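Local structure of programmed cell death 6-interacting protein (Homo sapiens, 5WA1) at residues Y279-S282 and I283-K286; K289-G292 and E293-A296; L298-A301 and A302-K306; K334-D337 and F338-D342. The protein works in endocytosis, multivesicular body biogenesis, membrane repair and cytokinesis, and binds ESCRT-III CHMP4 subunits through the BRO1 domain that makes up this chain. All coordinates share one frame; numbering follows the deposited sequence.

Contact 1: Y279-S282 and I283-K286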
# COMPACT_ATOMS: atom_id res chain seq x y z
N TYR A 279 8.89 14.61 -19.15
CA TYR A 279 7.96 15.57 -19.73
C TYR A 279 7.96 16.87 -18.94
O TYR A 279 8.06 17.96 -19.52
CB TYR A 279 6.56 14.98 -19.80
CG TYR A 279 5.52 15.96 -20.28
CD1 TYR A 279 5.45 16.33 -21.62
CD2 TYR A 279 4.62 16.53 -19.39
CE1 TYR A 279 4.52 17.24 -22.06
CE2 TYR A 279 3.68 17.45 -19.82
CZ TYR A 279 3.63 17.79 -21.16
OH TYR A 279 2.70 18.69 -21.59
N HIS A 280 7.87 16.78 -17.61
CA HIS A 280 7.85 18.00 -16.82
C HIS A 280 9.21 18.66 -16.76
O HIS A 280 9.30 19.89 -16.70
CB HIS A 280 7.30 17.71 -15.42
CG HIS A 280 5.83 17.45 -15.42
ND1 HIS A 280 4.90 18.46 -15.49
CD2 HIS A 280 5.12 16.29 -15.44
CE1 HIS A 280 3.69 17.95 -15.52
NE2 HIS A 280 3.79 16.63 -15.49
N GLN A 281 10.29 17.87 -16.80
CA GLN A 281 11.60 18.49 -16.91
C GLN A 281 11.77 19.20 -18.24
O GLN A 281 12.45 20.23 -18.31
CB GLN A 281 12.70 17.44 -16.71
CG GLN A 281 14.08 18.04 -16.47
CD GLN A 281 14.19 18.69 -15.10
OE1 GLN A 281 13.36 18.45 -14.23
NE2 GLN A 281 15.22 19.51 -14.92
N SER A 282 11.15 18.68 -19.31
CA SER A 282 11.26 19.33 -20.61
C SER A 282 10.55 20.68 -20.63
O SER A 282 11.01 21.62 -21.30
CB SER A 282 10.69 18.41 -21.71
OG SER A 282 9.27 18.56 -21.79
N ILE A 283 9.44 20.81 -19.90
CA ILE A 283 8.76 22.10 -19.78
C ILE A 283 9.68 23.12 -19.11
O ILE A 283 9.77 24.28 -19.54
CB ILE A 283 7.44 21.94 -19.00
CG1 ILE A 283 6.47 21.06 -19.78
CG2 ILE A 283 6.82 23.32 -18.68
CD1 ILE A 283 5.18 20.76 -19.03
N LEU A 284 10.36 22.71 -18.04
CA LEU A 284 11.35 23.58 -17.40
C LEU A 284 12.44 23.96 -18.39
O LEU A 284 12.83 25.13 -18.46
CB LEU A 284 11.96 22.88 -16.19
CG LEU A 284 13.01 23.67 -15.40
CD1 LEU A 284 12.47 25.03 -14.96
CD2 LEU A 284 13.47 22.86 -14.19
N ALA A 285 12.95 22.99 -19.15
CA ALA A 285 13.98 23.30 -20.14
C ALA A 285 13.48 24.34 -21.13
O ALA A 285 14.21 25.29 -21.45
CB ALA A 285 14.40 22.03 -20.88
N LYS A 286 12.24 24.20 -21.61
CA LYS A 286 11.71 25.16 -22.57
C LYS A 286 11.61 26.55 -21.95
O LYS A 286 11.98 27.55 -22.59
CB LYS A 286 10.34 24.70 -23.07
CG LYS A 286 9.85 25.45 -24.33
CD LYS A 286 8.47 24.97 -24.77
CE LYS A 286 8.14 25.44 -26.20
NZ LYS A 286 8.93 24.68 -27.24

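Contact 2: K289-G292 and E293-A296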
# COMPACT_ATOMS: atom_id res chain seq x y z
N LYS A 289 14.64 28.31 -22.17
CA LYS A 289 15.10 28.49 -23.55
C LYS A 289 16.16 27.46 -23.93
O LYS A 289 16.98 27.70 -24.82
CB LYS A 289 15.61 29.91 -23.80
CG LYS A 289 14.63 30.98 -23.36
CD LYS A 289 15.18 32.36 -23.61
CE LYS A 289 14.31 33.43 -22.99
NZ LYS A 289 14.87 34.76 -23.37
N LYS A 290 16.14 26.31 -23.27
CA LYS A 290 17.06 25.21 -23.56
C LYS A 290 16.34 24.26 -24.51
O LYS A 290 15.89 23.18 -24.14
CB LYS A 290 17.50 24.51 -22.27
CG LYS A 290 18.33 25.40 -21.35
CD LYS A 290 18.41 24.82 -19.93
CE LYS A 290 19.38 25.64 -19.10
NZ LYS A 290 19.88 24.90 -17.92
N PHE A 291 16.24 24.69 -25.77
CA PHE A 291 15.35 24.02 -26.71
C PHE A 291 15.90 22.68 -27.16
O PHE A 291 15.12 21.76 -27.42
CB PHE A 291 15.10 24.95 -27.92
CG PHE A 291 14.34 26.21 -27.57
CD1 PHE A 291 13.14 26.15 -26.89
CD2 PHE A 291 14.86 27.45 -27.91
CE1 PHE A 291 12.44 27.32 -26.56
CE2 PHE A 291 14.17 28.62 -27.60
CZ PHE A 291 12.97 28.56 -26.93
N GLY A 292 17.22 22.56 -27.30
CA GLY A 292 17.79 21.25 -27.59
C GLY A 292 17.50 20.26 -26.48
O GLY A 292 17.05 19.14 -26.73
N GLU A 293 17.69 20.68 -25.23
CA GLU A 293 17.41 19.80 -24.10
C GLU A 293 15.93 19.44 -24.04
O GLU A 293 15.58 18.29 -23.75
CB GLU A 293 17.85 20.45 -22.79
CG GLU A 293 17.36 19.64 -21.57
CD GLU A 293 17.79 20.21 -20.23
OE1 GLU A 293 18.64 21.14 -20.20
OE2 GLU A 293 17.28 19.72 -19.19
N GLU A 294 15.04 20.40 -24.32
CA GLU A 294 13.61 20.10 -24.32
C GLU A 294 13.30 18.96 -25.28
O GLU A 294 12.54 18.04 -24.94
CB GLU A 294 12.78 21.33 -24.69
CG GLU A 294 11.28 21.01 -24.65
CD GLU A 294 10.39 21.96 -25.45
OE1 GLU A 294 10.90 22.86 -26.15
OE2 GLU A 294 9.14 21.78 -25.36
N ILE A 295 13.87 19.01 -26.49
CA ILE A 295 13.63 17.98 -27.50
C ILE A 295 14.17 16.64 -27.04
O ILE A 295 13.51 15.60 -27.21
CB ILE A 295 14.26 18.41 -28.85
CG1 ILE A 295 13.44 19.53 -29.49
CG2 ILE A 295 14.35 17.21 -29.79
CD1 ILE A 295 14.17 20.27 -30.61
N ALA A 296 15.38 16.62 -26.48
CA ALA A 296 15.97 15.37 -26.02
C ALA A 296 15.11 14.71 -24.95
O ALA A 296 14.94 13.48 -24.95
CB ALA A 296 17.38 15.61 -25.48

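Contact 3: L298-A301 and A302-K306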
# COMPACT_ATOMS: atom_id res chain seq x y z
N LEU A 298 11.78 15.23 -24.39
CA LEU A 298 10.53 14.79 -25.00
C LEU A 298 10.73 13.52 -25.82
O LEU A 298 9.85 12.66 -25.87
CB LEU A 298 9.94 15.90 -25.89
CG LEU A 298 9.33 17.14 -25.20
CD1 LEU A 298 9.06 18.29 -26.21
CD2 LEU A 298 8.06 16.78 -24.44
N GLN A 299 11.88 13.40 -26.49
CA GLN A 299 12.14 12.18 -27.26
C GLN A 299 12.25 10.99 -26.33
O GLN A 299 11.79 9.89 -26.67
CB GLN A 299 13.41 12.32 -28.10
CG GLN A 299 13.22 13.21 -29.32
CD GLN A 299 14.48 13.41 -30.14
OE1 GLN A 299 14.41 13.84 -31.29
NE2 GLN A 299 15.63 13.11 -29.56
N HIS A 300 12.85 11.18 -25.16
CA HIS A 300 12.96 10.10 -24.20
C HIS A 300 11.59 9.72 -23.64
O HIS A 300 11.27 8.53 -23.51
CB HIS A 300 13.91 10.50 -23.08
CG HIS A 300 14.26 9.37 -22.15
ND1 HIS A 300 14.54 9.56 -20.82
CD2 HIS A 300 14.39 8.04 -22.38
CE1 HIS A 300 14.82 8.39 -20.26
NE2 HIS A 300 14.72 7.45 -21.18
N ALA A 301 10.77 10.72 -23.31
CA ALA A 301 9.41 10.46 -22.84
C ALA A 301 8.58 9.74 -23.90
O ALA A 301 7.81 8.83 -23.59
CB ALA A 301 8.73 11.77 -22.43
N ALA A 302 8.71 10.16 -25.17
CA ALA A 302 7.99 9.50 -26.25
C ALA A 302 8.42 8.05 -26.40
O ALA A 302 7.59 7.16 -26.62
CB ALA A 302 8.21 10.25 -27.57
N GLU A 303 9.72 7.80 -26.27
CA GLU A 303 10.24 6.44 -26.37
C GLU A 303 9.69 5.56 -25.25
O GLU A 303 9.25 4.42 -25.49
CB GLU A 303 11.76 6.48 -26.34
CG GLU A 303 12.48 5.20 -26.70
CD GLU A 303 13.96 5.44 -26.91
OE1 GLU A 303 14.41 6.59 -26.69
OE2 GLU A 303 14.66 4.49 -27.32
N LEU A 304 9.72 6.07 -24.02
CA LEU A 304 9.19 5.34 -22.87
C LEU A 304 7.70 5.04 -23.03
O LEU A 304 7.25 3.92 -22.75
CB LEU A 304 9.43 6.14 -21.59
CG LEU A 304 10.88 6.22 -21.11
CD1 LEU A 304 11.07 7.36 -20.10
CD2 LEU A 304 11.30 4.87 -20.52
N ILE A 305 6.93 6.02 -23.50
CA ILE A 305 5.48 5.84 -23.63
C ILE A 305 5.15 4.92 -24.80
O ILE A 305 4.20 4.12 -24.71
CB ILE A 305 4.80 7.22 -23.76
CG1 ILE A 305 4.75 7.89 -22.39
CG2 ILE A 305 3.40 7.11 -24.33
CD1 ILE A 305 4.11 7.00 -21.31
N LYS A 306 5.93 4.97 -25.88
CA LYS A 306 5.74 4.02 -26.97
C LYS A 306 5.98 2.58 -26.50
O LYS A 306 5.25 1.66 -26.89
CB LYS A 306 6.67 4.35 -28.13
CG LYS A 306 6.54 3.44 -29.34
CD LYS A 306 7.48 3.88 -30.46
CE LYS A 306 7.61 2.81 -31.53
NZ LYS A 306 8.69 3.16 -32.50

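Contact 4: K334-D337 and F338-D342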
# COMPACT_ATOMS: atom_id res chain seq x y z
N LYS A 334 10.02 21.49 -35.03
CA LYS A 334 9.74 22.41 -36.12
C LYS A 334 10.42 23.76 -35.87
O LYS A 334 11.10 24.30 -36.75
CB LYS A 334 8.23 22.59 -36.30
CG LYS A 334 7.85 23.38 -37.54
CD LYS A 334 6.34 23.52 -37.67
CE LYS A 334 5.84 24.85 -37.13
NZ LYS A 334 6.10 25.99 -38.06
N ASP A 335 10.24 24.31 -34.67
CA ASP A 335 10.84 25.61 -34.39
C ASP A 335 12.36 25.52 -34.22
O ASP A 335 13.07 26.47 -34.54
CB ASP A 335 10.21 26.23 -33.14
CG ASP A 335 8.85 26.86 -33.42
OD1 ASP A 335 8.53 27.07 -34.60
OD2 ASP A 335 8.12 27.15 -32.45
N ASN A 336 12.87 24.40 -33.70
CA ASN A 336 14.32 24.32 -33.51
C ASN A 336 15.05 24.20 -34.85
O ASN A 336 16.12 24.80 -35.03
CB ASN A 336 14.70 23.16 -32.60
CG ASN A 336 16.16 23.21 -32.21
OD1 ASN A 336 16.67 24.25 -31.80
ND2 ASN A 336 16.86 22.09 -32.37
N ASP A 337 14.49 23.43 -35.79
CA ASP A 337 15.13 23.29 -37.10
C ASP A 337 15.06 24.58 -37.90
O ASP A 337 15.94 24.85 -38.73
CB ASP A 337 14.48 22.17 -37.90
CG ASP A 337 14.68 20.81 -37.28
OD1 ASP A 337 15.71 20.62 -36.58
OD2 ASP A 337 13.82 19.93 -37.50
N PHE A 338 14.02 25.38 -37.70
CA PHE A 338 13.85 26.55 -38.53
C PHE A 338 14.37 27.83 -37.89
O PHE A 338 14.76 28.75 -38.61
CB PHE A 338 12.37 26.73 -38.90
CG PHE A 338 12.11 27.92 -39.79
CD1 PHE A 338 12.76 28.03 -41.02
CD2 PHE A 338 11.23 28.91 -39.41
CE1 PHE A 338 12.52 29.13 -41.84
CE2 PHE A 338 10.99 30.00 -40.22
CZ PHE A 338 11.64 30.11 -41.44
N ILE A 339 14.42 27.90 -36.56
CA ILE A 339 14.72 29.17 -35.89
C ILE A 339 16.00 29.05 -35.06
O ILE A 339 17.00 29.72 -35.34
CB ILE A 339 13.55 29.64 -35.00
CG1 ILE A 339 12.22 29.53 -35.74
CG2 ILE A 339 13.77 31.07 -34.54
CD1 ILE A 339 11.01 29.69 -34.83
N TYR A 340 15.96 28.20 -34.02
CA TYR A 340 16.97 28.31 -32.98
C TYR A 340 18.23 27.52 -33.32
O TYR A 340 19.34 27.98 -33.01
CB TYR A 340 16.38 27.84 -31.65
CG TYR A 340 15.05 28.49 -31.37
CD1 TYR A 340 14.94 29.87 -31.28
CD2 TYR A 340 13.90 27.72 -31.24
CE1 TYR A 340 13.71 30.48 -31.04
CE2 TYR A 340 12.67 28.31 -30.99
CZ TYR A 340 12.58 29.69 -30.90
OH TYR A 340 11.36 30.27 -30.66
N HIS A 341 18.08 26.36 -33.96
CA HIS A 341 19.21 25.49 -34.32
C HIS A 341 20.03 25.09 -33.09
O HIS A 341 21.26 25.00 -33.16
CB HIS A 341 20.09 26.15 -35.37
CG HIS A 341 19.36 26.47 -36.64
ND1 HIS A 341 19.49 27.67 -37.30
CD2 HIS A 341 18.47 25.74 -37.35
CE1 HIS A 341 18.72 27.66 -38.38
NE2 HIS A 341 18.09 26.50 -38.43
N ASP A 342 19.35 24.85 -31.97
CA ASP A 342 20.00 24.23 -30.82
C ASP A 342 20.44 22.81 -31.18
O ASP A 342 19.70 22.07 -31.82
CB ASP A 342 19.04 24.14 -29.62
CG ASP A 342 18.99 25.42 -28.79
OD1 ASP A 342 19.52 26.45 -29.21
OD2 ASP A 342 18.42 25.37 -27.67
O HOH W 1 9.37 28.28 -30.38

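Contact 1: Y279-S282 and I283-K286
Tyr279 and Ile283 meet one turn apart near the C-terminal end of the alpha-helix 262-287 of the BRO1 domain, where CD1 of Ile283 comes to 3.7 Å from CE2 of the tyrosine ring. A chi1 of 175°, which sets CG opposite the backbone N, swings the ring to this side. The carbonyl oxygen of Tyr279 has two donors. Ile283 N reaches Tyr279 O at 3.2 Å as the regular helical bond, and Ser282 OG gives its hydrogen to the same Tyr279 O at 2.6 Å, well bent from the C=O direction at 130°. The buried serine hydroxyl is thus satisfied by its own helix, held between its backbone N and carbonyl carbon (chi1 84°). The following carbonyls are taken in the ordinary way: Leu284 N bonds to His280 O, and Ala285 N to Gln281 O at 2.9 Å. On the buried His280, ND1 is paired with Asp231 of helix 231-252, while CD2 of Tyr279 sits over one face of the imidazole. Lys286 points its ammonium toward helix 291-311, where Glu294 OE1 takes it in a salt bridge. Its backbone is held as well, Lys286 N lying 2.9 Å from Ser282 O.

Contact 2: K289-G292 and E293-A296
Lys290 and Glu293 run side by side at the start of helix 291-311, just after a Schellman motif at Lys289 ends the preceding helix; Lys290 itself is the N-cap residue. The Lys290 chain is the loose, solvent side, while Glu293 is partly covered by Ala285 and Leu350. Both chains are extended and point the same way, with Lys290 CD 3.7 Å from Glu293 OE1, yet Lys290 NZ stops 4.6 Å from that same OE1, too far for a salt bridge. Glu293 instead spends its OE2 on Arg297, a turn further on, and NZ of Lys290 makes a weak hydrogen bond to Gln288 OE1. The other side is packed. Gly292 is buried in the first turn, which Asp342 reaches from beyond helix 319-340. Ile295 packs on that helix, with its CG1 3.5 Å from Phe291 O. The first regular bond of the helix is Glu294 N to Lys290 O, 2.9 Å. Glu294 is buried, and its partner Lys286 would be expected to favour its charged form. Glu294 OE1, the oxygen that pairs with Lys286 NZ, also lies at the edge of the Phe291 ring, near its plane; ring and carboxylate are turned 46° apart, with Phe291 CD1 4.0 Å from Glu294 OE1.

Contact 3: L298-A301 and A302-K306
Leu304 lays its CD1 methyl over one face of the His300 imidazole, one turn back along the same alpha-helix. This is a CH-pi contact: CD1 stands 3.9 Å from the centroid of the His300 ring and only 13° off its normal. The nearest ring atom is NE2, with Leu304 CD1 at 3.8 Å. Two torsions bring the groups together, since the histidine has its CG anti to the backbone N (chi1 -171°), whereas the leucine branch trails back beside its own N (chi1 -71°) and over the previous turn. That puts Leu304 CG at 3.4 Å from His300 O, the carbonyl that also receives Leu304 N at 3.0 Å. One step out, His300 ND1 is hydrogen-bonded to Glu278 of helix 262-287, which probably fixes the rotation of the ring under the methyl. Leu347, from a loop, also touches the imidazole. The backbone around them is regular helix: Ala302 N is bonded to Leu298 O at 2.8 Å, and Ile305 N to Ala301 O. Helix 291-311 lies between two neighbours here, Leu298, Leu304 and Ile305 packing on helix 262-287, while Gln299, Ala302 and Ile305 touch helix 319-340.

Contact 4: K334-D337 and F338-D342
The flat amide of Asn336 is gripped at both ends by the backbone of Asp342. Asn336 ND2 donates almost straight (178°) to a lone pair of Asp342 O at 2.9 Å, with that oxygen in the amide plane, and Asp342 N returns a bond to Asn336 OD1 at 2.8 Å. A chi1 of -171° sends the amide toward the chain leaving the helix. The Tyr340 ring has CB of Ile339 over the centre of one face, 3.9 Å above the plane, and a water in its plane at the hydroxyl edge. That water donates to Asp335 OD2 at 2.7 Å and is also hydrogen-bonded to Tyr340 OH, so it spans the tyrosine and the aspartate five residues earlier; CE2 of the ring also lies against Asp335 CB. His341 turns one face to a backbone oxygen, Ile339 O, offset toward the rim, and its edge to Asp337 O, which NE2 meets at 2.7 Å in a weak, bent bond. The two amide bonds close a helix end that has already widened: His341 N reaches back five residues to Asn336 O at 2.7 Å, a pi-type turn, before His341 takes positive phi. Alongside, the Ile339 CD1 methyl lies against the Asp335 carboxylate, 3.6 Å from OD1. Most of this end of helix 319-340 is at the surface, but Asn336 is buried. Tyr340 stacks on Phe291, and Asp342 OD2 takes the amide of Gly292, joining the C-terminal end of this helix to the start of helix 291-311.

All four contacts are local, and together they follow three successive helices at one end of the elongated BRO1 domain. Contacts 2 and 3 share helix 291-311, which packs on both the helix of contact 1 and that of contact 4. Contacts 1, 2 and 3 are partly buried, whereas contact 4 is a surface helix end whose centre lies about 46 Å from that of the chain. Chemistry follows place: contacts 1 and 3 pair a ring with an aliphatic chain within a helix, contact 2 mixes charge and packing at a helix start, and contact 4 depends on the Asn336-Asp342 amide bonds and a bridging water where the helix ends. Contact 2 touches contacts 1 and 4; contact 1 also touches contact 3 through Leu298.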